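Local coordinates for aspartate aminotransferase (Plasmodium falciparum, PDB 3K7Y), which probably catalyses the reversible transfer of an amino group between L-aspartate and 2-oxoglutarate, using pyridoxal 5'-phosphate and working as a homodimer, at residues 245-248 with 249-253; 289-292 with 293-297. One frame throughout, in Å; residues are numbered along the deposited sequence.

Contact 1 (245-248 with 249-253). With PLP (pyridoxal-5'-phosphate), chain B.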
loop_
_atom_site.group_PDB
_atom_site.type_symbol
_atom_site.label_atom_id
_atom_site.label_comp_id
_atom_site.label_asym_id
_atom_site.label_seq_id
_atom_site.Cartn_x
_atom_site.Cartn_y
_atom_site.Cartn_z
ATOM N N GLN A 245 -11.697 -1.918 8.632
ATOM C CA GLN A 245 -11.315 -2.936 9.603
ATOM C C GLN A 245 -9.814 -3.167 9.567
ATOM O O GLN A 245 -9.255 -3.415 8.499
ATOM C CB GLN A 245 -12.089 -4.205 9.288
ATOM C CG GLN A 245 -11.472 -5.549 9.644
ATOM C CD GLN A 245 -12.518 -6.668 9.591
ATOM O OE1 GLN A 245 -12.294 -7.789 10.051
ATOM N NE2 GLN A 245 -13.680 -6.348 9.054
ATOM N N SER A 246 -9.167 -3.047 10.728
ATOM C CA SER A 246 -7.739 -3.290 10.868
ATOM C C SER A 246 -7.501 -4.532 11.687
ATOM O O SER A 246 -8.270 -4.833 12.602
ATOM C CB SER A 246 -7.054 -2.120 11.564
ATOM O OG SER A 246 -5.710 -2.455 11.890
ATOM N N PHE A 247 -6.425 -5.242 11.363
ATOM C CA PHE A 247 -6.016 -6.426 12.098
ATOM C C PHE A 247 -4.630 -6.169 12.643
ATOM O O PHE A 247 -3.881 -7.116 12.938
ATOM C CB PHE A 247 -5.922 -7.619 11.172
ATOM C CG PHE A 247 -7.185 -7.948 10.455
ATOM C CD1 PHE A 247 -8.223 -8.606 11.096
ATOM C CD2 PHE A 247 -7.320 -7.655 9.105
ATOM C CE1 PHE A 247 -9.389 -8.949 10.402
ATOM C CE2 PHE A 247 -8.483 -7.990 8.411
ATOM C CZ PHE A 247 -9.513 -8.638 9.058
ATOM N N SER A 248 -4.269 -4.893 12.748
ATOM C CA SER A 248 -2.957 -4.559 13.250
ATOM C C SER A 248 -2.815 -4.938 14.700
ATOM O O SER A 248 -1.737 -5.383 15.098
ATOM C CB SER A 248 -2.611 -3.102 13.027
ATOM O OG SER A 248 -1.893 -2.975 11.810
ATOM N N LYS A 249 -3.900 -4.806 15.470
ATOM C CA LYS A 249 -3.893 -5.185 16.893
ATOM C C LYS A 249 -4.575 -6.527 17.230
ATOM O O LYS A 249 -4.090 -7.277 18.075
ATOM C CB LYS A 249 -4.438 -4.054 17.750
ATOM C CG LYS A 249 -3.472 -2.883 17.887
ATOM C CD LYS A 249 -3.634 -1.830 16.777
ATOM C CE LYS A 249 -2.691 -0.647 17.007
ATOM N NZ LYS A 249 -2.726 0.369 15.917
ATOM N N ASN A 250 -5.696 -6.799 16.558
ATOM C CA ASN A 250 -6.381 -8.090 16.562
ATOM C C ASN A 250 -5.487 -9.319 16.466
ATOM O O ASN A 250 -5.514 -10.203 17.340
ATOM C CB ASN A 250 -7.315 -8.150 15.360
ATOM C CG ASN A 250 -8.631 -7.502 15.629
ATOM O OD1 ASN A 250 -9.148 -7.556 16.754
ATOM N ND2 ASN A 250 -9.195 -6.866 14.600
ATOM N N MET A 251 -4.744 -9.389 15.361
ATOM C CA MET A 251 -3.843 -10.489 15.081
ATOM C C MET A 251 -2.408 -10.148 15.439
ATOM O O MET A 251 -1.493 -10.894 15.099
ATOM C CB MET A 251 -3.873 -10.780 13.597
ATOM C CG MET A 251 -4.800 -11.840 13.197
ATOM S SD MET A 251 -6.263 -11.092 12.546
ATOM C CE MET A 251 -7.141 -12.563 12.000
ATOM N N SER A 252 -2.203 -9.006 16.093
ATOM C CA SER A 252 -0.862 -8.470 16.343
ATOM C C SER A 252 -0.041 -8.307 15.052
ATOM O O SER A 252 1.192 -8.352 15.101
ATOM C CB SER A 252 -0.098 -9.365 17.317
ATOM O OG SER A 252 0.564 -10.399 16.585
ATOM N N LEU A 253 -0.726 -8.140 13.916
ATOM C CA LEU A 253 -0.098 -7.953 12.598
ATOM C C LEU A 253 0.184 -6.487 12.327
ATOM O O LEU A 253 -0.505 -5.845 11.524
ATOM C CB LEU A 253 -1.024 -8.437 11.483
ATOM C CG LEU A 253 -1.426 -9.891 11.319
ATOM C CD1 LEU A 253 -2.440 -9.996 10.186
ATOM C CD2 LEU A 253 -0.217 -10.765 11.070
HETATM N N1 PLP B . -8.471 3.608 13.204
HETATM C C2 PLP B . -8.154 3.706 14.535
HETATM C C2A PLP B . -9.181 4.230 15.464
HETATM C C3 PLP B . -6.903 3.307 14.980
HETATM O O3 PLP B . -6.591 3.387 16.314
HETATM C C4 PLP B . -5.965 2.820 14.069
HETATM C C4A PLP B . -4.685 2.270 14.620
HETATM O O4A PLP B . -4.605 1.058 14.862
HETATM C C5 PLP B . -6.283 2.709 12.702
HETATM C C6 PLP B . -7.550 3.121 12.285
HETATM C C5A PLP B . -5.323 2.205 11.619
HETATM O O4P PLP B . -4.671 0.972 11.868
HETATM P P PLP B . -3.511 0.437 10.870
HETATM O O1P PLP B . -3.435 -1.063 10.879
HETATM O O2P PLP B . -2.172 0.905 11.376
HETATM O O3P PLP B . -3.834 0.932 9.479
#

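Contact 2 (289-292 with 293-297)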
loop_
_atom_site.group_PDB
_atom_site.type_symbol
_atom_site.label_atom_id
_atom_site.label_comp_id
_atom_site.label_asym_id
_atom_site.label_seq_id
_atom_site.Cartn_x
_atom_site.Cartn_y
_atom_site.Cartn_z
ATOM N N PRO A 289 -3.232 -5.267 -3.702
ATOM C CA PRO A 289 -2.817 -5.579 -2.333
ATOM C C PRO A 289 -1.762 -6.676 -2.232
ATOM O O PRO A 289 -1.562 -7.452 -3.182
ATOM C CB PRO A 289 -4.108 -6.093 -1.685
ATOM C CG PRO A 289 -5.203 -5.790 -2.659
ATOM C CD PRO A 289 -4.556 -5.844 -3.985
ATOM N N VAL A 290 -1.110 -6.735 -1.066
ATOM C CA VAL A 290 -0.095 -7.750 -0.735
ATOM C C VAL A 290 -0.670 -9.172 -0.626
ATOM O O VAL A 290 -1.622 -9.439 0.127
ATOM C CB VAL A 290 0.699 -7.360 0.537
ATOM C CG1 VAL A 290 1.713 -8.451 0.933
ATOM C CG2 VAL A 290 1.398 -6.039 0.300
ATOM N N ILE A 291 -0.081 -10.076 -1.399
ATOM C CA ILE A 291 -0.571 -11.438 -1.483
ATOM C C ILE A 291 -0.197 -12.234 -0.223
ATOM O O ILE A 291 -0.997 -13.023 0.275
ATOM C CB ILE A 291 -0.119 -12.086 -2.818
ATOM C CG1 ILE A 291 -1.150 -13.112 -3.323
ATOM C CG2 ILE A 291 1.327 -12.545 -2.757
ATOM C CD1 ILE A 291 -0.661 -14.509 -3.459
ATOM N N HIS A 292 0.988 -11.977 0.323
ATOM C CA HIS A 292 1.418 -12.644 1.548
ATOM C C HIS A 292 0.455 -12.409 2.690
ATOM O O HIS A 292 -0.009 -13.353 3.321
ATOM C CB HIS A 292 2.815 -12.190 1.970
ATOM C CG HIS A 292 3.154 -12.527 3.389
ATOM N ND1 HIS A 292 3.648 -13.758 3.767
ATOM C CD2 HIS A 292 3.064 -11.791 4.526
ATOM C CE1 HIS A 292 3.865 -13.762 5.068
ATOM N NE2 HIS A 292 3.515 -12.582 5.553
ATOM N N THR A 293 0.167 -11.144 2.963
ATOM C CA THR A 293 -0.659 -10.818 4.107
ATOM C C THR A 293 -2.077 -11.297 3.848
ATOM O O THR A 293 -2.802 -11.608 4.770
ATOM C CB THR A 293 -0.527 -9.332 4.559
ATOM O OG1 THR A 293 -1.089 -8.462 3.580
ATOM C CG2 THR A 293 0.942 -8.956 4.727
ATOM N N ASN A 294 -2.447 -11.428 2.582
ATOM C CA ASN A 294 -3.724 -12.041 2.253
ATOM C C ASN A 294 -3.752 -13.489 2.675
ATOM O O ASN A 294 -4.656 -13.912 3.381
ATOM C CB ASN A 294 -4.014 -11.953 0.761
ATOM C CG ASN A 294 -5.297 -12.659 0.379
ATOM O OD1 ASN A 294 -5.441 -13.865 0.588
ATOM N ND2 ASN A 294 -6.241 -11.910 -0.190
ATOM N N ARG A 295 -2.756 -14.243 2.224
ATOM C CA ARG A 295 -2.594 -15.655 2.592
ATOM C C ARG A 295 -2.510 -15.904 4.116
ATOM O O ARG A 295 -3.254 -16.734 4.634
ATOM C CB ARG A 295 -1.393 -16.270 1.863
ATOM C CG ARG A 295 -1.568 -16.356 0.337
ATOM C CD ARG A 295 -0.258 -16.675 -0.395
ATOM N NE ARG A 295 -0.505 -17.130 -1.765
ATOM C CZ ARG A 295 0.440 -17.397 -2.666
ATOM N NH1 ARG A 295 1.723 -17.251 -2.369
ATOM N NH2 ARG A 295 0.097 -17.811 -3.880
ATOM N N ILE A 296 -1.645 -15.187 4.841
ATOM C CA ILE A 296 -1.552 -15.340 6.312
ATOM C C ILE A 296 -2.920 -15.289 6.964
ATOM O O ILE A 296 -3.207 -16.074 7.860
ATOM C CB ILE A 296 -0.698 -14.235 6.992
ATOM C CG1 ILE A 296 0.614 -13.987 6.232
ATOM C CG2 ILE A 296 -0.437 -14.558 8.474
ATOM C CD1 ILE A 296 1.521 -15.221 6.073
ATOM N N LEU A 297 -3.758 -14.361 6.507
ATOM C CA LEU A 297 -5.077 -14.138 7.089
ATOM C C LEU A 297 -6.069 -15.267 6.822
ATOM O O LEU A 297 -6.687 -15.798 7.747
ATOM C CB LEU A 297 -5.643 -12.807 6.613
ATOM C CG LEU A 297 -6.268 -12.056 7.787
ATOM C CD1 LEU A 297 -5.893 -10.580 7.735
ATOM C CD2 LEU A 297 -7.779 -12.289 7.892
#

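Contact 1 (245-248 with 249-253)
Phe247 and Met251 pack alongside each other in the turn that follows strand 241-246. SD of Met251 lies 3.5 Å from CD1 of Phe247 and 4.5 Å from the ring centroid. It comes in obliquely, as a Met-aromatic contact. With CG anti to the carbonyl carbon (chi1 -58°), the Phe247 ring is placed along the Met251 chain. On the backbone side, Phe247 O receives two weak hydrogen bonds, from Met251 N at 3.4 Å and from Leu253 N at 3.5 Å. ND2 of Asn250 makes a weak, strongly bent bond to Ser246 O (3.0 Å). The Asn250 amide plane is turned 52° from the Phe247 ring.

Ser248 serves the cofactor. Its OG donates to O1P of PLP at 2.6 Å, and Ser246 OG donates to the same O1P at 2.9 Å. Ser246 OG also accepts a nearly straight bond from Ser248 N, which makes an ST turn. Lys249 bends at chi2 (89°) and runs toward the aldehyde of PLP. Its NZ is hydrogen-bonded to Tyr68 OH of the second subunit. The modelled gap to PLP O4A is too short to be trusted. The placing is consistent with the Schiff-base lysine of class I aminotransferases. Two hydroxyls thus hold one phosphate oxygen, and the backbone N-H of Ser248 holds the Ser246 hydroxyl in place.

Contact 2 (289-292 with 293-297)
This is a local contact within the first turns of helix 291-302, at the subunit interface, where His292 meets Ile296 and Ile291 meets Arg295 one turn on. CG1 of Ile296 lies over one face of the His292 imidazole, 3.5 Å from its centroid and 22° off the normal. It is a CH-pi contact, shifted toward the rim. With CG anti to the backbone N (chi1 164°), the His292 ring swings to where Ile296 can cover it. The ring also stacks with His292 of the second subunit. In the same way CD1 of Ile291 sits over one face of the Arg295 guanidinium, off centre. The Arg295 chain is extended from CG to NE, and its NH2 is hydrogen-bonded to Glu65 O.

Val290 is the N-cap residue of the helix. Its O accepts from Asn294 N at 3.3 Å, a somewhat bent bond, and from NE2 of Gln102. The next two bonds are regular i to i+4 helix bonds: Arg295 N to Ile291 O and Ile296 N to His292 O, each 2.9 Å. Thr293 lies beside the cap, with OG1 3.7 Å from CB of Val290. Its CG2 approaches CD2 of His292 at 3.5 Å, the two side chains crossing at about a right angle. The amide of Asn294 leaves residues 289-292 behind, and its ND2 is hydrogen-bonded to Thr74 OG1 and Gln102 OE1. Glu256 of the second subunit accepts from His292 N at the start of the helix.

Contact 1 comes first along the chain, and the centres of the two contacts lie 13 Å apart. Leu297 joins them. Its CD1 packs against CD2 of Phe247 at 3.5 Å, and its CD2 lies 4.2 Å from CE of Met251. Contact 1 touches the cofactor directly. Contact 2 stands further back from that PLP; the side chain of Val290 is about 11 Å, nearest atoms, from a different PLP. The side chain of Thr293 is about 6 Å, nearest atoms, from that of Arg257, which is hydrogen-bonded to the PLP of contact 1 and touches Ser248. Both contacts also meet the second subunit, contact 1 within the pocket and contact 2 at a helix start.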